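Local structure of Na Glutathione S-transferase 2 (Necator americanus, 2ON5) at residues Y34-W39 and A110-G115; Q63-A68 and V153-L158; D89-Q94 and Y147-S152. The protein binds glutathione and, as a dimeric hookworm glutathione S-transferase, probably conjugates it to electrophilic compounds. One frame throughout, in Å; residues are numbered along the deposited sequence.

Interaction 1: Y34-W39 and A110-G115. With GSH (glutathione), chain V; EDO (1,2-ethanediol), chain J.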
loop_
_atom_site.group_PDB
_atom_site.type_symbol
_atom_site.label_atom_id
_atom_site.label_comp_id
_atom_site.label_asym_id
_atom_site.label_seq_id
_atom_site.Cartn_x
_atom_site.Cartn_y
_atom_site.Cartn_z
ATOM N N TYR A 34 15.998 12.263 -11.971
ATOM C CA TYR A 34 17.361 12.097 -11.491
ATOM C C TYR A 34 18.038 10.857 -12.002
ATOM O O TYR A 34 17.451 9.768 -12.010
ATOM C CB TYR A 34 17.432 12.071 -9.943
ATOM C CG TYR A 34 17.163 13.411 -9.289
ATOM C CD1 TYR A 34 16.293 13.531 -8.201
ATOM C CD2 TYR A 34 17.788 14.568 -9.770
ATOM C CE1 TYR A 34 16.062 14.774 -7.609
ATOM C CE2 TYR A 34 17.572 15.795 -9.190
ATOM C CZ TYR A 34 16.700 15.903 -8.136
ATOM O OH TYR A 34 16.527 17.151 -7.595
ATOM N N THR A 35 19.315 11.011 -12.377
ATOM C CA THR A 35 20.205 9.834 -12.466
ATOM C C THR A 35 20.457 9.219 -11.090
ATOM O O THR A 35 20.239 9.862 -10.042
ATOM C CB THR A 35 21.580 10.181 -13.054
ATOM O OG1 THR A 35 22.241 11.084 -12.165
ATOM C CG2 THR A 35 21.448 10.791 -14.470
ATOM N N PHE A 36 20.945 7.972 -11.085
ATOM C CA PHE A 36 21.365 7.340 -9.835
ATOM C C PHE A 36 22.557 8.083 -9.203
ATOM O O PHE A 36 22.748 8.021 -7.994
ATOM C CB PHE A 36 21.713 5.858 -10.043
ATOM C CG PHE A 36 20.530 5.003 -10.433
ATOM C CD1 PHE A 36 20.671 3.983 -11.360
ATOM C CD2 PHE A 36 19.278 5.228 -9.878
ATOM C CE1 PHE A 36 19.565 3.191 -11.726
ATOM C CE2 PHE A 36 18.175 4.450 -10.247
ATOM C CZ PHE A 36 18.328 3.427 -11.163
ATOM N N GLN A 37 23.349 8.780 -10.022
ATOM C CA GLN A 37 24.495 9.539 -9.519
ATOM C C GLN A 37 24.050 10.836 -8.805
ATOM O O GLN A 37 24.641 11.238 -7.799
ATOM C CB GLN A 37 25.466 9.856 -10.676
ATOM C CG GLN A 37 26.782 10.477 -10.266
ATOM C CD GLN A 37 27.884 10.425 -11.364
ATOM O OE1 GLN A 37 28.768 9.548 -11.346
ATOM N NE2 GLN A 37 27.837 11.362 -12.291
ATOM N N GLU A 38 23.006 11.481 -9.333
ATOM C CA GLU A 38 22.609 12.809 -8.849
ATOM C C GLU A 38 21.682 12.670 -7.641
ATOM O O GLU A 38 21.640 13.531 -6.758
ATOM C CB GLU A 38 21.925 13.590 -9.976
ATOM C CG GLU A 38 21.340 14.972 -9.598
ATOM C CD GLU A 38 22.386 15.986 -9.183
ATOM O OE1 GLU A 38 22.012 16.990 -8.524
ATOM O OE2 GLU A 38 23.577 15.790 -9.525
ATOM N N TRP A 39 20.941 11.571 -7.611
ATOM C CA TRP A 39 19.873 11.396 -6.608
ATOM C C TRP A 39 20.270 11.560 -5.125
ATOM O O TRP A 39 19.604 12.306 -4.394
ATOM C CB TRP A 39 19.057 10.115 -6.876
ATOM C CG TRP A 39 18.369 9.566 -5.641
ATOM C CD1 TRP A 39 18.635 8.384 -5.021
ATOM C CD2 TRP A 39 17.344 10.212 -4.858
ATOM N NE1 TRP A 39 17.824 8.237 -3.907
ATOM C CE2 TRP A 39 17.026 9.343 -3.788
ATOM C CE3 TRP A 39 16.660 11.431 -4.968
ATOM C CZ2 TRP A 39 16.047 9.647 -2.832
ATOM C CZ3 TRP A 39 15.682 11.738 -4.010
ATOM C CH2 TRP A 39 15.396 10.841 -2.955
ATOM N N ALA A 110 16.808 -2.533 -13.490
ATOM C CA ALA A 110 17.074 -1.102 -13.283
ATOM C C ALA A 110 18.579 -0.782 -13.224
ATOM O O ALA A 110 18.970 0.377 -13.356
ATOM C CB ALA A 110 16.360 -0.599 -12.026
ATOM N N GLY A 111 19.412 -1.812 -13.038
ATOM C CA GLY A 111 20.864 -1.623 -12.940
ATOM C C GLY A 111 21.347 -1.359 -11.523
ATOM O O GLY A 111 22.541 -1.118 -11.301
ATOM N N VAL A 112 20.418 -1.410 -10.571
ATOM C CA VAL A 112 20.698 -1.152 -9.159
ATOM C C VAL A 112 21.515 -2.278 -8.506
ATOM O O VAL A 112 22.452 -2.006 -7.749
ATOM C CB VAL A 112 19.380 -0.885 -8.368
ATOM C CG1 VAL A 112 19.619 -0.913 -6.869
ATOM C CG2 VAL A 112 18.793 0.465 -8.772
ATOM N N ASP A 113 21.152 -3.526 -8.809
ATOM C CA ASP A 113 21.867 -4.714 -8.342
ATOM C C ASP A 113 22.469 -5.451 -9.528
ATOM O O ASP A 113 21.976 -5.340 -10.649
ATOM C CB ASP A 113 20.934 -5.695 -7.625
ATOM C CG ASP A 113 20.431 -5.180 -6.286
ATOM O OD1 ASP A 113 19.433 -5.754 -5.794
ATOM O OD2 ASP A 113 21.028 -4.231 -5.728
ATOM N N GLN A 114 23.511 -6.234 -9.258
ATOM C CA GLN A 114 24.112 -7.098 -10.270
ATOM C C GLN A 114 23.277 -8.367 -10.387
ATOM O O GLN A 114 22.793 -8.899 -9.374
ATOM C CB GLN A 114 25.564 -7.441 -9.909
ATOM C CG GLN A 114 26.501 -6.220 -9.913
ATOM C CD GLN A 114 27.897 -6.513 -9.342
ATOM O OE1 GLN A 114 28.391 -7.657 -9.370
ATOM N NE2 GLN A 114 28.542 -5.464 -8.820
ATOM N N GLY A 115 23.094 -8.840 -11.615
ATOM C CA GLY A 115 22.364 -10.083 -11.833
ATOM C C GLY A 115 21.965 -10.348 -13.269
ATOM O O GLY A 115 22.199 -9.528 -14.145
HETATM N N1 GSH V . 6.486 2.399 -1.063
HETATM C CA1 GSH V . 7.376 2.883 -2.146
HETATM C C1 GSH V . 6.589 3.778 -3.100
HETATM O O11 GSH V . 5.667 3.196 -3.710
HETATM O O12 GSH V . 6.799 5.008 -3.305
HETATM C CB1 GSH V . 8.694 3.466 -1.631
HETATM C CG1 GSH V . 9.479 4.241 -2.684
HETATM C CD1 GSH V . 10.857 3.668 -2.994
HETATM O OE1 GSH V . 11.236 2.341 -2.651
HETATM N N2 GSH V . 11.649 4.547 -3.615
HETATM C CA2 GSH V . 12.784 4.279 -4.488
HETATM C C2 GSH V . 13.955 5.144 -4.082
HETATM O O2 GSH V . 13.780 6.386 -3.423
HETATM C CB2 GSH V . 12.393 4.576 -5.927
HETATM S SG2 GSH V . 12.019 3.128 -6.962
HETATM N N3 GSH V . 15.173 4.668 -4.336
HETATM C CA3 GSH V . 16.362 5.350 -3.865
HETATM C C3 GSH V . 16.562 5.376 -2.363
HETATM O O31 GSH V . 15.847 4.681 -1.606
HETATM O O32 GSH V . 17.456 6.090 -1.853
HETATM C C1 EDO J . 18.670 6.082 -14.080
HETATM O O1 EDO J . 18.098 6.909 -13.049
HETATM C C2 EDO J . 19.959 6.728 -14.560
HETATM O O2 EDO J . 21.033 6.467 -13.631
#
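Phe36 and Val112 mark the nearest backbone approach, with their CA atoms 8.5 Å apart, between residues 34-39, which leave strand 30-34 at Tyr34 and make a short helical turn from Phe36, and residues 110-115, which leave helix 103-110 through a Schellman motif. Gly111 suits that exit because its positive phi would jam a CB against the carbonyl O of Ala110. No hydrogen bond joins the segments; the Phe36 ring spans the gap instead. Its CG stands beside the backbone N and anti to the carbonyl carbon (chi1 -66°), and the ring reaches out to the other loop. Phe36 CE1 meets Ala110 O at 3.3 Å, with the oxygen in the ring plane, so the weakly positive ring edge faces a carbonyl. The neighbouring CZ lies 3.8 Å from Val112 CG2, and the two side chains cross at about a right angle. Over one face sits an ethanediol, probably from the crystallisation liquor, its O1 3.7 Å above the ring centre. Phe36 N gives its O2 an almost straight hydrogen bond (3.0 Å, 176°), while O1 makes a weak hydrogen bond to Tyr34 O. Thr35 shapes the turn, since its OG1 accepts from Glu38 N at 3.0 Å in an ST motif and its carbonyl O accepts from Trp39 N. The turn carries Trp39 to the bound ligand: NE1 donates to GSH O32, a carboxylate oxygen of the glycine end, at 3.0 Å and 167°, the acceptor lying in the indole plane. Phe9 meets both Phe36 and Trp39 edge-to-face. A thioredoxin-like domain touching the helical domain beside the glutathione site is characteristic of the cytosolic glutathione S-transferase fold.

Interaction 2: Q63-A68 and V153-L158. With GSH (glutathione), chain V; EDO (1,2-ethanediol), chain O.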
loop_
_atom_site.group_PDB
_atom_site.type_symbol
_atom_site.label_atom_id
_atom_site.label_comp_id
_atom_site.label_asym_id
_atom_site.label_seq_id
_atom_site.Cartn_x
_atom_site.Cartn_y
_atom_site.Cartn_z
ATOM N N GLN A 63 5.192 8.760 -1.447
ATOM C CA GLN A 63 4.579 7.440 -1.645
ATOM C C GLN A 63 3.767 7.289 -2.929
ATOM O O GLN A 63 2.680 7.853 -3.074
ATOM C CB GLN A 63 3.795 6.962 -0.388
ATOM C CG GLN A 63 4.733 6.593 0.751
ATOM C CD GLN A 63 5.373 5.210 0.549
ATOM O OE1 GLN A 63 5.085 4.510 -0.429
ATOM N NE2 GLN A 63 6.245 4.822 1.485
ATOM N N SER A 64 4.281 6.475 -3.854
ATOM C CA SER A 64 3.718 6.400 -5.210
ATOM C C SER A 64 2.203 6.124 -5.247
ATOM O O SER A 64 1.491 6.777 -6.011
ATOM C CB SER A 64 4.476 5.384 -6.080
ATOM O OG SER A 64 4.299 4.060 -5.559
ATOM N N PHE A 65 1.707 5.191 -4.427
ATOM C CA PHE A 65 0.252 4.911 -4.379
ATOM C C PHE A 65 -0.553 6.026 -3.740
ATOM O O PHE A 65 -1.677 6.288 -4.171
ATOM C CB PHE A 65 -0.058 3.568 -3.717
ATOM C CG PHE A 65 0.477 2.370 -4.500
ATOM C CD1 PHE A 65 1.810 1.962 -4.365
ATOM C CD2 PHE A 65 -0.331 1.698 -5.405
ATOM C CE1 PHE A 65 2.323 0.851 -5.112
ATOM C CE2 PHE A 65 0.148 0.585 -6.134
ATOM C CZ PHE A 65 1.471 0.158 -5.990
ATOM N N ALA A 66 -0.002 6.675 -2.704
ATOM C CA ALA A 66 -0.699 7.828 -2.118
ATOM C C ALA A 66 -0.823 8.934 -3.174
ATOM O O ALA A 66 -1.874 9.578 -3.319
ATOM C CB ALA A 66 0.014 8.330 -0.884
ATOM N N ILE A 67 0.250 9.138 -3.928
ATOM C CA ILE A 67 0.237 10.123 -5.010
ATOM C C ILE A 67 -0.741 9.718 -6.113
ATOM O O ILE A 67 -1.516 10.551 -6.582
ATOM C CB ILE A 67 1.659 10.301 -5.627
ATOM C CG1 ILE A 67 2.597 10.909 -4.572
ATOM C CG2 ILE A 67 1.569 11.230 -6.889
ATOM C CD1 ILE A 67 4.127 10.691 -4.889
ATOM N N ALA A 68 -0.684 8.459 -6.557
ATOM C CA ALA A 68 -1.571 8.014 -7.628
ATOM C C ALA A 68 -3.037 8.196 -7.237
ATOM O O ALA A 68 -3.841 8.676 -8.043
ATOM C CB ALA A 68 -1.304 6.530 -8.012
ATOM N N VAL A 153 -11.449 3.243 -17.045
ATOM C CA VAL A 153 -10.031 3.120 -16.632
ATOM C C VAL A 153 -9.784 3.712 -15.245
ATOM O O VAL A 153 -10.315 4.776 -14.909
ATOM C CB VAL A 153 -9.043 3.713 -17.692
ATOM C CG1 VAL A 153 -9.125 5.264 -17.769
ATOM C CG2 VAL A 153 -7.588 3.235 -17.426
ATOM N N THR A 154 -8.995 3.001 -14.435
ATOM C CA THR A 154 -8.586 3.496 -13.129
ATOM C C THR A 154 -7.070 3.389 -12.964
ATOM O O THR A 154 -6.385 2.777 -13.793
ATOM C CB THR A 154 -9.254 2.733 -11.943
ATOM O OG1 THR A 154 -8.740 1.407 -11.884
ATOM C CG2 THR A 154 -10.772 2.754 -12.061
ATOM N N TYR A 155 -6.544 3.952 -11.883
ATOM C CA TYR A 155 -5.078 3.873 -11.701
ATOM C C TYR A 155 -4.580 2.433 -11.529
ATOM O O TYR A 155 -3.409 2.133 -11.804
ATOM C CB TYR A 155 -4.583 4.822 -10.600
ATOM C CG TYR A 155 -4.866 4.366 -9.189
ATOM C CD1 TYR A 155 -3.941 3.574 -8.519
ATOM C CD2 TYR A 155 -6.046 4.726 -8.520
ATOM C CE1 TYR A 155 -4.179 3.123 -7.220
ATOM C CE2 TYR A 155 -6.291 4.279 -7.198
ATOM C CZ TYR A 155 -5.346 3.473 -6.572
ATOM O OH TYR A 155 -5.536 3.001 -5.296
ATOM N N ALA A 156 -5.461 1.532 -11.088
ATOM C CA ALA A 156 -5.056 0.132 -11.006
ATOM C C ALA A 156 -4.798 -0.435 -12.428
ATOM O O ALA A 156 -3.852 -1.197 -12.620
ATOM C CB ALA A 156 -6.101 -0.703 -10.243
ATOM N N ASP A 157 -5.640 -0.067 -13.401
ATOM C CA ASP A 157 -5.417 -0.434 -14.812
ATOM C C ASP A 157 -4.054 0.074 -15.309
ATOM O O ASP A 157 -3.307 -0.650 -15.981
ATOM C CB ASP A 157 -6.528 0.096 -15.704
ATOM C CG ASP A 157 -7.878 -0.521 -15.370
ATOM O OD1 ASP A 157 -8.787 0.256 -14.991
ATOM O OD2 ASP A 157 -7.977 -1.782 -15.439
ATOM N N LEU A 158 -3.746 1.312 -14.951
ATOM C CA LEU A 158 -2.541 1.953 -15.444
ATOM C C LEU A 158 -1.346 1.221 -14.882
ATOM O O LEU A 158 -0.412 0.930 -15.623
ATOM C CB LEU A 158 -2.512 3.450 -15.073
ATOM C CG LEU A 158 -3.640 4.344 -15.636
ATOM C CD1 LEU A 158 -3.586 5.802 -15.122
ATOM C CD2 LEU A 158 -3.641 4.334 -17.168
HETATM N N1 GSH V . 6.486 2.399 -1.063
HETATM C CA1 GSH V . 7.376 2.883 -2.146
HETATM C C1 GSH V . 6.589 3.778 -3.100
HETATM O O11 GSH V . 5.667 3.196 -3.710
HETATM O O12 GSH V . 6.799 5.008 -3.305
HETATM C CB1 GSH V . 8.694 3.466 -1.631
HETATM C CG1 GSH V . 9.479 4.241 -2.684
HETATM C CD1 GSH V . 10.857 3.668 -2.994
HETATM O OE1 GSH V . 11.236 2.341 -2.651
HETATM N N2 GSH V . 11.649 4.547 -3.615
HETATM C CA2 GSH V . 12.784 4.279 -4.488
HETATM C C2 GSH V . 13.955 5.144 -4.082
HETATM O O2 GSH V . 13.780 6.386 -3.423
HETATM C CB2 GSH V . 12.393 4.576 -5.927
HETATM S SG2 GSH V . 12.019 3.128 -6.962
HETATM N N3 GSH V . 15.173 4.668 -4.336
HETATM C CA3 GSH V . 16.362 5.350 -3.865
HETATM C C3 GSH V . 16.562 5.376 -2.363
HETATM O O31 GSH V . 15.847 4.681 -1.606
HETATM O O32 GSH V . 17.456 6.090 -1.853
HETATM C C1 EDO O . 2.304 2.743 -8.509
HETATM O O1 EDO O . 3.693 2.832 -8.174
HETATM C C2 EDO O . 1.646 4.095 -8.277
HETATM O O2 EDO O . 2.348 5.014 -9.109
#
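Ala68 and Tyr155, with CA atoms 6.8 Å apart, bring together the beginnings of two helices: residues 63-68 open helix 64-75 with Gln63 at the N-cap, and residues 153-158 open helix 155-168 with Thr154 at the N-cap. Tyr155 carries the contact. Its CG lies between the backbone N and the carbonyl carbon (chi1 75°), with the ring reaching toward the other helix, where CD1 packs 4.0 Å from Ala68 CB. A methyl group suits this place because it lets the helix come close to the ring. Tyr155 CE1 also approaches Phe65 CD2 at 4.5 Å, the two rings meeting edge to edge with no stacking. The phenol OH is hydrogen-bonded to Asp89 OD1 of helix 82-101. Behind the ring, Thr154 and Asp157 form a capping box: Thr154 N donates to Asp157 OD1 at 2.8 Å through the oxygen's anti lone pair, and Thr154 OG1 accepts a weak hydrogen bond from Ala156 N. At the far end of residues 63-68, glutathione is gripped by its gamma-glutamyl group. Gln63 OE1 accepts from GSH N1 at 2.6 Å, while its NE2 binds Asp97 of the second subunit. Ser64 N donates to GSH O12 at 3.0 Å and a nearly straight 170°, and Ser64 OG donates to GSH O11, a bond that looks very short in the model. Ser64 therefore offers one donor to each carboxylate oxygen at the start of a helix, where the helix dipole would probably stabilise the negative charge. The chemistry is thus split: apolar contacts join the helix to the C-terminal domain, while polar groups of its first turn and N-cap bind the ligand.

Interaction 3: D89-Q94 and Y147-S152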
loop_
_atom_site.group_PDB
_atom_site.type_symbol
_atom_site.label_atom_id
_atom_site.label_comp_id
_atom_site.label_asym_id
_atom_site.label_seq_id
_atom_site.Cartn_x
_atom_site.Cartn_y
_atom_site.Cartn_z
ATOM N N ASP A 89 -8.470 0.252 -4.849
ATOM C CA ASP A 89 -7.409 0.173 -3.840
ATOM C C ASP A 89 -6.942 -1.254 -3.571
ATOM O O ASP A 89 -5.734 -1.504 -3.489
ATOM C CB ASP A 89 -7.844 0.811 -2.506
ATOM C CG ASP A 89 -8.027 2.322 -2.594
ATOM O OD1 ASP A 89 -7.754 2.890 -3.670
ATOM O OD2 ASP A 89 -8.386 2.927 -1.545
ATOM N N SER A 90 -7.885 -2.175 -3.386
ATOM C CA SER A 90 -7.518 -3.585 -3.073
ATOM C C SER A 90 -6.710 -4.246 -4.208
ATOM O O SER A 90 -5.742 -4.981 -3.939
ATOM C CB SER A 90 -8.777 -4.410 -2.727
ATOM O OG SER A 90 -9.539 -4.736 -3.872
ATOM N N VAL A 91 -7.094 -3.972 -5.460
ATOM C CA VAL A 91 -6.336 -4.431 -6.633
ATOM C C VAL A 91 -4.944 -3.807 -6.669
ATOM O O VAL A 91 -3.936 -4.523 -6.932
ATOM C CB VAL A 91 -7.100 -4.184 -7.993
ATOM C CG1 VAL A 91 -6.218 -4.565 -9.213
ATOM C CG2 VAL A 91 -8.397 -5.011 -8.039
ATOM N N ALA A 92 -4.870 -2.494 -6.406
ATOM C CA ALA A 92 -3.583 -1.803 -6.407
ATOM C C ALA A 92 -2.685 -2.368 -5.320
ATOM O O ALA A 92 -1.481 -2.506 -5.520
ATOM C CB ALA A 92 -3.781 -0.267 -6.211
ATOM N N ASP A 93 -3.276 -2.680 -4.168
ATOM C CA ASP A 93 -2.528 -3.280 -3.067
ATOM C C ASP A 93 -2.044 -4.682 -3.411
ATOM O O ASP A 93 -0.919 -5.052 -3.049
ATOM C CB ASP A 93 -3.355 -3.312 -1.779
ATOM C CG ASP A 93 -3.232 -2.029 -0.968
ATOM O OD1 ASP A 93 -2.463 -1.124 -1.367
ATOM O OD2 ASP A 93 -3.907 -1.934 0.083
ATOM N N GLN A 94 -2.861 -5.464 -4.102
ATOM C CA GLN A 94 -2.402 -6.790 -4.557
ATOM C C GLN A 94 -1.235 -6.670 -5.569
ATOM O O GLN A 94 -0.234 -7.424 -5.504
ATOM C CB GLN A 94 -3.555 -7.614 -5.151
ATOM C CG GLN A 94 -3.131 -9.056 -5.524
ATOM C CD GLN A 94 -2.995 -9.940 -4.282
ATOM O OE1 GLN A 94 -3.355 -9.539 -3.173
ATOM N NE2 GLN A 94 -2.451 -11.153 -4.465
ATOM N N TYR A 147 -11.706 -3.718 -18.078
ATOM C CA TYR A 147 -10.936 -3.070 -17.011
ATOM C C TYR A 147 -11.051 -3.856 -15.703
ATOM O O TYR A 147 -11.986 -4.658 -15.508
ATOM C CB TYR A 147 -11.363 -1.603 -16.800
ATOM C CG TYR A 147 -11.259 -0.719 -18.031
ATOM C CD1 TYR A 147 -12.407 -0.247 -18.670
ATOM C CD2 TYR A 147 -10.022 -0.370 -18.562
ATOM C CE1 TYR A 147 -12.327 0.553 -19.801
ATOM C CE2 TYR A 147 -9.923 0.426 -19.686
ATOM C CZ TYR A 147 -11.072 0.887 -20.310
ATOM O OH TYR A 147 -10.962 1.698 -21.445
ATOM N N LEU A 148 -10.115 -3.608 -14.789
ATOM C CA LEU A 148 -10.024 -4.450 -13.586
ATOM C C LEU A 148 -11.221 -4.240 -12.652
ATOM O O LEU A 148 -11.740 -5.203 -12.084
ATOM C CB LEU A 148 -8.699 -4.222 -12.866
ATOM C CG LEU A 148 -7.479 -4.682 -13.670
ATOM C CD1 LEU A 148 -6.242 -3.986 -13.092
ATOM C CD2 LEU A 148 -7.347 -6.229 -13.624
ATOM N N VAL A 149 -11.661 -2.986 -12.517
ATOM C CA VAL A 149 -12.806 -2.662 -11.653
ATOM C C VAL A 149 -13.721 -1.683 -12.383
ATOM O O VAL A 149 -13.272 -0.643 -12.865
ATOM C CB VAL A 149 -12.385 -2.051 -10.299
ATOM C CG1 VAL A 149 -13.601 -1.849 -9.400
ATOM C CG2 VAL A 149 -11.367 -2.941 -9.575
ATOM N N GLY A 150 -15.010 -2.013 -12.470
ATOM C CA GLY A 150 -15.958 -1.096 -13.103
ATOM C C GLY A 150 -15.808 -1.017 -14.617
ATOM O O GLY A 150 -15.162 -1.881 -15.246
ATOM N N ASP A 151 -16.399 0.023 -15.200
ATOM C CA ASP A 151 -16.570 0.106 -16.632
ATOM C C ASP A 151 -15.593 1.088 -17.259
ATOM O O ASP A 151 -15.573 1.223 -18.473
ATOM C CB ASP A 151 -18.021 0.510 -16.983
ATOM C CG ASP A 151 -19.052 -0.564 -16.624
ATOM O OD1 ASP A 151 -20.227 -0.200 -16.398
ATOM O OD2 ASP A 151 -18.709 -1.761 -16.584
ATOM N N SER A 152 -14.780 1.772 -16.449
ATOM C CA SER A 152 -13.850 2.753 -17.002
ATOM C C SER A 152 -12.439 2.626 -16.393
ATOM O O SER A 152 -12.269 1.960 -15.370
ATOM C CB SER A 152 -14.408 4.173 -16.815
ATOM O OG SER A 152 -14.571 4.469 -15.444
#
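Within the helical C-terminal domain of the transferase fold, Val91 of helix 82-101 meets Leu148 and Val149 of the loop that leads into helix 155-168. The CA atoms of Val91 and Leu148 lie 7.9 Å apart, and the contact is purely apolar and buried. The two methyl groups of Val91 divide the work. CG1, anti to the backbone N (chi1 175°), touches Leu148 CD1 at 3.9 Å, whereas CG2, set beside the backbone N, meets Val149 CG2 at 3.9 Å. The Val91 and Val149 side chains run alongside one another, pointing opposite ways, while Leu148 lies at a slant to Val91. Valine's forked side chain lets one helix position serve two successive loop residues. The loop has a polar hold as well: Leu148 N donates to Asp157 OD2, so the carboxylate of the capping box also fixes the chain that leads up to it. Around this cluster, Met136 and Phe139 of helix 117-143 and Ala156 of helix 155-168 pack against Val91; Val149 rests on Leu87 and Val88 of helix 82-101, and Leu148 reaches Leu160 of helix 155-168.

In the fold
Interactions 1 and 2 each join the thioredoxin-like N-terminal domain to the helical C-terminal domain, and both touch the same glutathione although their centres are about 24 Å apart. Interaction 3 ties helix 82-101 to a loop of the C-terminal domain. Its centre lies about 10 Å from that of interaction 2, and both of its segments fall between residues 68 and 153, the two parts of interaction 2. Interactions 1 and 3 fall on opposite sides of the chain's centre, with their centres about 31 Å apart. At interaction 2 the ligand site, the domain interface and the dimer contact come together, with Asp97 of the second subunit also bonded to the glutathione.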